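Local coordinates for uncharacterized protein, DUF633, LMOf2365_1472 (Listeria monocytogenes str. 4b F2365, PDB 3GNL) that is of unknown function but probably methylates N1 of an adenine in tRNA, as a Rossmann-fold member of the tRNA (adenine(22)-N(1))-methyltransferase family, at residues S17-T20 against K21-I25; G29-H32 against A33-P36; P179-L182 against K183-S186. All coordinates share one frame; numbering follows the deposited sequence.

Contact 1. Residues S17-T20 against K21-I25; sequences SYIT and KNERI
A carboxylate turned back against its own chain is the theme at Glu23, whose OE2 takes two successive amide hydrogens from the loop before it. Thr20 N is 2.8 Å from Glu23 OE2 with an almost straight N-H...O angle of 174°, although it arrives from well above the carboxylate plane. The second donor, Lys21 N, reaches the same Glu23 OE2 at 3.0 Å, on the anti side and closer to that plane, with a more bent angle of 144°. The chain of Glu23 is extended beyond CG, and this carries the carboxylate across the bend to the two amides. The carboxylate also meets a methyl: Ile19 CG2 is 3.9 Å from Glu23 OE1. The side chains of Ile19 and Ile25 cross at about a right angle, their ends meeting at 4.0 Å between Ile19 CD1 and Ile25 CD1. At the bend itself Thr20 OG1 lies 3.3 Å from Lys21 CG, and the rest of the lysine leads away. This is the entrance to strand 23-28, the first and central parallel strand of the Rossmann-type sheet, reached from helix 10-16 through the loop. Further out, Lys120 NZ forms a salt bridge with Glu23 OE2 and also bonds Tyr18 O, while Thr93 OG1 bonds Glu23 OE1, so both carboxylate oxygens are held and the buried charge is probably stabilised by the lysine. Asn22, pointing away from the bend, gives its ND2 to Gln43 O.

Contact 2. Residues G29-H32 against A33-P36; sequences GSDH and AYLP
The loop that follows the first strand of this Rossmann-type fold, and the start of the helix after it, meet here in a type I' beta turn from Asp31 to Tyr34. Tyr34 N donates to Asp31 O at 3.0 Å, and His32 and Ala33, both with positive phi, occupy the corners. In this turn the side chains of His32 and Tyr34 run side by side in the same direction. The CB of His32 lies over the centre of the Tyr34 ring, 3.5 Å from its centroid and 11° off the normal, a CH-pi contact. The two rings are nearly parallel, at 7°, but slid so far apart that they barely overlap; what covers a face of the imidazole is Tyr34 OH, offset toward the rim. A bond from His32 ND1 to Asp31 OD1, 2.9 Å long, limits rotation of the imidazole, since the carboxylate oxygen lies close to the ring plane and is met nearly along its C-O axis. In class I methyltransferases this loop, leading from strand 23-28 into helix 34-41, usually borders the S-adenosylmethionine site, and a similar place is plausible here. Ser30 has OG anti to the backbone N (chi1 -172°), which brings it against the N-cap residue Ala33, 3.1 Å from Ala33 CA, and against the proline ring, 3.6 Å from Pro36 CD. The same hydroxyl is hydrogen-bonded to Asp27 OD2 at the end of the strand. Water 1 joins the turn to the helix, donating to Asp31 O at 2.8 Å and accepting from Leu35 N at 2.7 Å. Ala33 packs on Ala61 and Tyr34 on Gln64, both of helix 55-67.

Contact 3. Residues P179-L182 against K183-S186; sequences PCLL and KEQS
Gln185 folds its side chain back on the turn of helix it has just left and bonds a carbonyl there. Its CG stands anti to its own carbonyl carbon, and the bend at chi2 (-81°) swings the amide round until Gln185 NE2 lies 3.0 Å from Leu182 O. The donor sits in the carbonyl plane, on a lone pair, though the N-H...O angle is only 138° and the carbonyl oxygen is tilted out of the Gln185 amide plane. Lys190 NZ holds the other end of this amide, at OE1. Glu184 does the reverse of folding back: its chain is extended beyond CG and runs alongside Leu181, with Glu184 OE1 3.9 Å from Leu181 CD2. This posture lets water 2 donate both to Glu184 OE1, at 2.8 Å, and to Leu181 O, while it accepts from Ser186 N at 2.9 Å. Leu181 O also receives Gln185 N, at 3.0 Å. Lys183 lays its CG 3.5 Å from Pro179 O before its end leads away. Leu182 has CG between the backbone N and the carbonyl carbon (chi1 72°), which puts CG and CD1 close to Lys183 N; its side chain also reaches Phe189 of helix 187-208. At the start of the turn, Glu146 OE1 takes the amides of Cys180 and Leu181. The whole is a helix-to-helix junction: the short helix 179-184 gives way at Gln185, the first residue past it, with positive phi, and Ser186, whose OG bonds Phe189 N, is the N-cap of the long helix 187-208.

From the N terminus, the chain passes helix 10-16 and closes contact 1, the bend that enters the central strand 23-28. The same strand leads to contact 2, the turn into helix 34-41, so the two lie in series, one where the strand begins and the other where it turns into the helix. They touch through Leu35 CD2, which packs on Ile19 CD1 at 3.8 Å and ties the helix to the loop before the strand. Contact 3 comes much later, where helix 179-184 gives way to helix 187-208 beside strand 141-151. It touches neither of the others: its nearest atoms are about 7 Å from contact 1 and about 17 Å from contact 2. None of the three nests or crosses.

Contact 1. Residues S17-T20 against K21-I25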
loop_
_atom_site.group_PDB
_atom_site.type_symbol
_atom_site.label_atom_id
_atom_site.label_comp_id
_atom_site.label_asym_id
_atom_site.label_seq_id
_atom_site.Cartn_x
_atom_site.Cartn_y
_atom_site.Cartn_z
ATOM N N SER A 17 -9.785 -1.208 -8.553
ATOM C CA SER A 17 -11.219 -1.001 -8.246
ATOM C C SER A 17 -11.453 0.355 -7.571
ATOM O O SER A 17 -12.596 0.808 -7.486
ATOM C CB SER A 17 -11.778 -2.121 -7.358
ATOM O OG SER A 17 -11.381 -1.934 -6.023
ATOM N N TYR A 18 -10.395 0.984 -7.068
ATOM C CA TYR A 18 -10.463 2.286 -6.423
ATOM C C TYR A 18 -10.256 3.438 -7.380
ATOM O O TYR A 18 -10.280 4.585 -6.967
ATOM C CB TYR A 18 -9.491 2.350 -5.252
ATOM C CG TYR A 18 -9.882 1.381 -4.140
ATOM C CD1 TYR A 18 -11.067 1.569 -3.405
ATOM C CD2 TYR A 18 -9.061 0.304 -3.823
ATOM C CE1 TYR A 18 -11.432 0.681 -2.376
ATOM C CE2 TYR A 18 -9.402 -0.604 -2.768
ATOM C CZ TYR A 18 -10.578 -0.382 -2.057
ATOM O OH TYR A 18 -10.931 -1.256 -1.035
ATOM N N ILE A 19 -10.089 3.122 -8.666
ATOM C CA ILE A 19 -9.967 4.176 -9.707
ATOM C C ILE A 19 -11.330 4.178 -10.374
ATOM O O ILE A 19 -11.714 3.200 -10.950
ATOM C CB ILE A 19 -8.894 3.789 -10.752
ATOM C CG1 ILE A 19 -7.513 3.703 -10.076
ATOM C CG2 ILE A 19 -8.865 4.806 -11.908
ATOM C CD1 ILE A 19 -6.391 3.070 -10.936
ATOM N N THR A 20 -12.086 5.278 -10.255
ATOM C CA THR A 20 -13.511 5.216 -10.584
ATOM C C THR A 20 -14.053 6.380 -11.406
ATOM O O THR A 20 -15.152 6.287 -11.951
ATOM C CB THR A 20 -14.381 5.139 -9.255
ATOM O OG1 THR A 20 -14.082 6.272 -8.439
ATOM C CG2 THR A 20 -14.095 3.849 -8.491
ATOM N N LYS A 21 -13.320 7.468 -11.458
ATOM C CA LYS A 21 -13.917 8.739 -11.903
ATOM C C LYS A 21 -13.311 9.261 -13.202
ATOM O O LYS A 21 -13.150 10.485 -13.377
ATOM C CB LYS A 21 -13.768 9.778 -10.806
ATOM C CG LYS A 21 -14.472 9.411 -9.493
ATOM C CD LYS A 21 -13.777 10.088 -8.312
ATOM C CE LYS A 21 -13.829 11.605 -8.427
ATOM N NZ LYS A 21 -12.832 12.253 -7.548
ATOM N N ASN A 22 -12.945 8.344 -14.098
ATOM C CA ASN A 22 -12.282 8.751 -15.354
ATOM C C ASN A 22 -11.103 9.719 -15.036
ATOM O O ASN A 22 -10.992 10.815 -15.573
ATOM C CB ASN A 22 -13.316 9.378 -16.318
ATOM C CG ASN A 22 -12.784 9.546 -17.743
ATOM O OD1 ASN A 22 -12.872 10.636 -18.311
ATOM N ND2 ASN A 22 -12.252 8.466 -18.331
ATOM N N GLU A 23 -10.213 9.256 -14.152
ATOM C CA GLU A 23 -9.116 10.035 -13.545
ATOM C C GLU A 23 -7.811 10.058 -14.359
ATOM O O GLU A 23 -7.585 9.172 -15.181
ATOM C CB GLU A 23 -8.819 9.414 -12.133
ATOM C CG GLU A 23 -10.109 8.732 -11.546
ATOM C CD GLU A 23 -9.940 8.136 -10.158
ATOM O OE1 GLU A 23 -8.787 7.997 -9.715
ATOM O OE2 GLU A 23 -10.979 7.767 -9.559
ATOM N N ARG A 24 -6.971 11.063 -14.127
ATOM C CA ARG A 24 -5.589 11.076 -14.613
ATOM C C ARG A 24 -4.718 10.430 -13.523
ATOM O O ARG A 24 -4.630 10.940 -12.378
ATOM C CB ARG A 24 -5.094 12.484 -14.979
ATOM C CG ARG A 24 -5.959 13.099 -16.079
ATOM C CD ARG A 24 -5.566 14.553 -16.335
ATOM N NE ARG A 24 -4.211 14.704 -16.857
ATOM C CZ ARG A 24 -3.828 14.464 -18.115
ATOM N NH1 ARG A 24 -4.704 14.025 -19.038
ATOM N NH2 ARG A 24 -2.554 14.633 -18.429
ATOM N N ILE A 25 -4.151 9.282 -13.854
ATOM C CA ILE A 25 -3.432 8.490 -12.813
ATOM C C ILE A 25 -1.939 8.388 -13.066
ATOM O O ILE A 25 -1.467 8.516 -14.196
ATOM C CB ILE A 25 -4.016 7.098 -12.665
ATOM C CG1 ILE A 25 -3.616 6.199 -13.860
ATOM C CG2 ILE A 25 -5.581 7.139 -12.463
ATOM C CD1 ILE A 25 -4.064 4.733 -13.733
#

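Contact 2. Residues G29-H32 against A33-P36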
loop_
_atom_site.group_PDB
_atom_site.type_symbol
_atom_site.label_atom_id
_atom_site.label_comp_id
_atom_site.label_asym_id
_atom_site.label_seq_id
_atom_site.Cartn_x
_atom_site.Cartn_y
_atom_site.Cartn_z
ATOM N N GLY A 29 6.287 2.482 -10.315
ATOM C CA GLY A 29 6.746 1.093 -10.307
ATOM C C GLY A 29 5.704 0.155 -10.862
ATOM O O GLY A 29 5.448 -0.955 -10.327
ATOM N N SER A 30 5.096 0.562 -11.968
ATOM C CA SER A 30 3.969 -0.189 -12.534
ATOM C C SER A 30 4.362 -1.604 -12.922
ATOM O O SER A 30 5.434 -1.833 -13.523
ATOM C CB SER A 30 3.538 0.546 -13.799
ATOM O OG SER A 30 2.342 -0.015 -14.292
ATOM N N ASP A 31 3.506 -2.563 -12.605
ATOM C CA ASP A 31 3.732 -3.937 -12.982
ATOM C C ASP A 31 3.353 -4.118 -14.451
ATOM O O ASP A 31 2.173 -4.343 -14.735
ATOM C CB ASP A 31 2.875 -4.828 -12.067
ATOM C CG ASP A 31 3.170 -6.296 -12.242
ATOM O OD1 ASP A 31 3.917 -6.672 -13.183
ATOM O OD2 ASP A 31 2.621 -7.087 -11.444
ATOM N N HIS A 32 4.319 -4.024 -15.382
ATOM C CA HIS A 32 4.054 -4.134 -16.827
ATOM C C HIS A 32 3.004 -3.169 -17.405
ATOM O O HIS A 32 2.560 -3.360 -18.541
ATOM C CB HIS A 32 3.706 -5.552 -17.231
ATOM C CG HIS A 32 4.820 -6.545 -17.029
ATOM N ND1 HIS A 32 5.255 -6.932 -15.781
ATOM C CD2 HIS A 32 5.554 -7.246 -17.922
ATOM C CE1 HIS A 32 6.238 -7.815 -15.914
ATOM N NE2 HIS A 32 6.425 -8.034 -17.202
ATOM N N ALA A 33 2.669 -2.101 -16.668
ATOM C CA ALA A 33 1.592 -1.197 -17.058
ATOM C C ALA A 33 0.265 -1.957 -17.184
ATOM O O ALA A 33 -0.634 -1.428 -17.861
ATOM C CB ALA A 33 1.947 -0.484 -18.374
ATOM N N TYR A 34 0.131 -3.139 -16.581
ATOM C CA TYR A 34 -1.130 -3.887 -16.686
ATOM C C TYR A 34 -2.278 -3.050 -16.129
ATOM O O TYR A 34 -3.363 -2.945 -16.773
ATOM C CB TYR A 34 -1.105 -5.202 -15.894
ATOM C CG TYR A 34 -0.196 -6.282 -16.395
ATOM C CD1 TYR A 34 -0.046 -6.520 -17.752
ATOM C CD2 TYR A 34 0.495 -7.081 -15.494
ATOM C CE1 TYR A 34 0.791 -7.554 -18.213
ATOM C CE2 TYR A 34 1.353 -8.103 -15.945
ATOM C CZ TYR A 34 1.483 -8.305 -17.311
ATOM O OH TYR A 34 2.309 -9.301 -17.759
ATOM N N LEU A 35 -2.071 -2.486 -14.941
ATOM C CA LEU A 35 -3.130 -1.698 -14.305
ATOM C C LEU A 35 -3.518 -0.443 -15.103
ATOM O O LEU A 35 -4.713 -0.234 -15.350
ATOM C CB LEU A 35 -2.792 -1.456 -12.822
ATOM C CG LEU A 35 -3.753 -0.565 -12.039
ATOM C CD1 LEU A 35 -3.745 -0.940 -10.542
ATOM C CD2 LEU A 35 -3.526 0.899 -12.220
ATOM N N PRO A 36 -2.552 0.363 -15.567
ATOM C CA PRO A 36 -2.879 1.510 -16.429
ATOM C C PRO A 36 -3.617 1.090 -17.662
ATOM O O PRO A 36 -4.592 1.754 -18.053
ATOM C CB PRO A 36 -1.515 2.065 -16.789
ATOM C CG PRO A 36 -0.641 1.714 -15.601
ATOM C CD PRO A 36 -1.143 0.370 -15.141
HETATM O O HOH W 1 0.022 -3.238 -13.328
#

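Contact 3. Residues P179-L182 against K183-S186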
loop_
_atom_site.group_PDB
_atom_site.type_symbol
_atom_site.label_atom_id
_atom_site.label_comp_id
_atom_site.label_asym_id
_atom_site.label_seq_id
_atom_site.Cartn_x
_atom_site.Cartn_y
_atom_site.Cartn_z
ATOM N N PRO A 179 -7.736 1.625 10.051
ATOM C CA PRO A 179 -9.021 2.047 10.606
ATOM C C PRO A 179 -10.256 1.428 9.950
ATOM O O PRO A 179 -11.233 1.181 10.630
ATOM C CB PRO A 179 -8.999 3.583 10.430
ATOM C CG PRO A 179 -8.116 3.764 9.202
ATOM C CD PRO A 179 -6.997 2.706 9.388
ATOM N N CYS A 180 -10.209 1.184 8.643
ATOM C CA CYS A 180 -11.318 0.547 7.958
ATOM C C CYS A 180 -11.292 -0.945 8.186
ATOM O O CYS A 180 -12.335 -1.562 8.401
ATOM C CB CYS A 180 -11.270 0.860 6.446
ATOM S SG CYS A 180 -11.159 2.674 6.026
ATOM N N LEU A 181 -10.092 -1.531 8.150
ATOM C CA LEU A 181 -9.973 -2.965 8.310
ATOM C C LEU A 181 -10.420 -3.410 9.694
ATOM O O LEU A 181 -11.035 -4.477 9.863
ATOM C CB LEU A 181 -8.523 -3.430 8.082
ATOM C CG LEU A 181 -7.969 -3.178 6.659
ATOM C CD1 LEU A 181 -6.523 -3.674 6.600
ATOM C CD2 LEU A 181 -8.785 -3.830 5.567
ATOM N N LEU A 182 -10.131 -2.586 10.686
ATOM C CA LEU A 182 -10.533 -3.057 12.019
ATOM C C LEU A 182 -12.035 -2.904 12.310
ATOM O O LEU A 182 -12.544 -3.592 13.175
ATOM C CB LEU A 182 -9.636 -2.487 13.116
ATOM C CG LEU A 182 -9.765 -1.026 13.471
ATOM C CD1 LEU A 182 -10.914 -0.819 14.492
ATOM C CD2 LEU A 182 -8.440 -0.587 14.069
ATOM N N LYS A 183 -12.721 -2.016 11.595
ATOM C CA LYS A 183 -14.192 -1.963 11.637
ATOM C C LYS A 183 -14.838 -3.173 10.936
ATOM O O LYS A 183 -15.797 -3.766 11.428
ATOM C CB LYS A 183 -14.731 -0.657 11.040
ATOM C CG LYS A 183 -14.453 0.609 11.846
ATOM C CD LYS A 183 -15.519 1.662 11.508
ATOM C CE LYS A 183 -14.962 3.084 11.503
ATOM N NZ LYS A 183 -15.655 3.927 10.474
ATOM N N GLU A 184 -14.282 -3.533 9.789
ATOM C CA GLU A 184 -14.773 -4.611 8.960
ATOM C C GLU A 184 -14.589 -5.986 9.619
ATOM O O GLU A 184 -15.484 -6.830 9.546
ATOM C CB GLU A 184 -14.043 -4.565 7.632
ATOM C CG GLU A 184 -14.502 -5.633 6.667
ATOM C CD GLU A 184 -13.604 -5.806 5.418
ATOM O OE1 GLU A 184 -12.372 -5.467 5.419
ATOM O OE2 GLU A 184 -14.160 -6.325 4.410
ATOM N N GLN A 185 -13.416 -6.201 10.242
ATOM C CA GLN A 185 -13.098 -7.491 10.859
ATOM C C GLN A 185 -13.409 -8.675 9.918
ATOM O O GLN A 185 -14.101 -9.631 10.314
ATOM C CB GLN A 185 -13.866 -7.667 12.197
ATOM C CG GLN A 185 -13.567 -6.664 13.299
ATOM C CD GLN A 185 -12.292 -7.001 14.065
ATOM O OE1 GLN A 185 -11.852 -8.156 14.083
ATOM N NE2 GLN A 185 -11.715 -6.009 14.718
ATOM N N SER A 186 -12.902 -8.664 8.684
ATOM C CA SER A 186 -13.140 -9.788 7.786
ATOM C C SER A 186 -12.466 -11.079 8.262
ATOM O O SER A 186 -11.612 -11.041 9.162
ATOM C CB SER A 186 -12.641 -9.442 6.405
ATOM O OG SER A 186 -11.230 -9.562 6.377
HETATM O O HOH W 2 -11.144 -6.525 7.763
#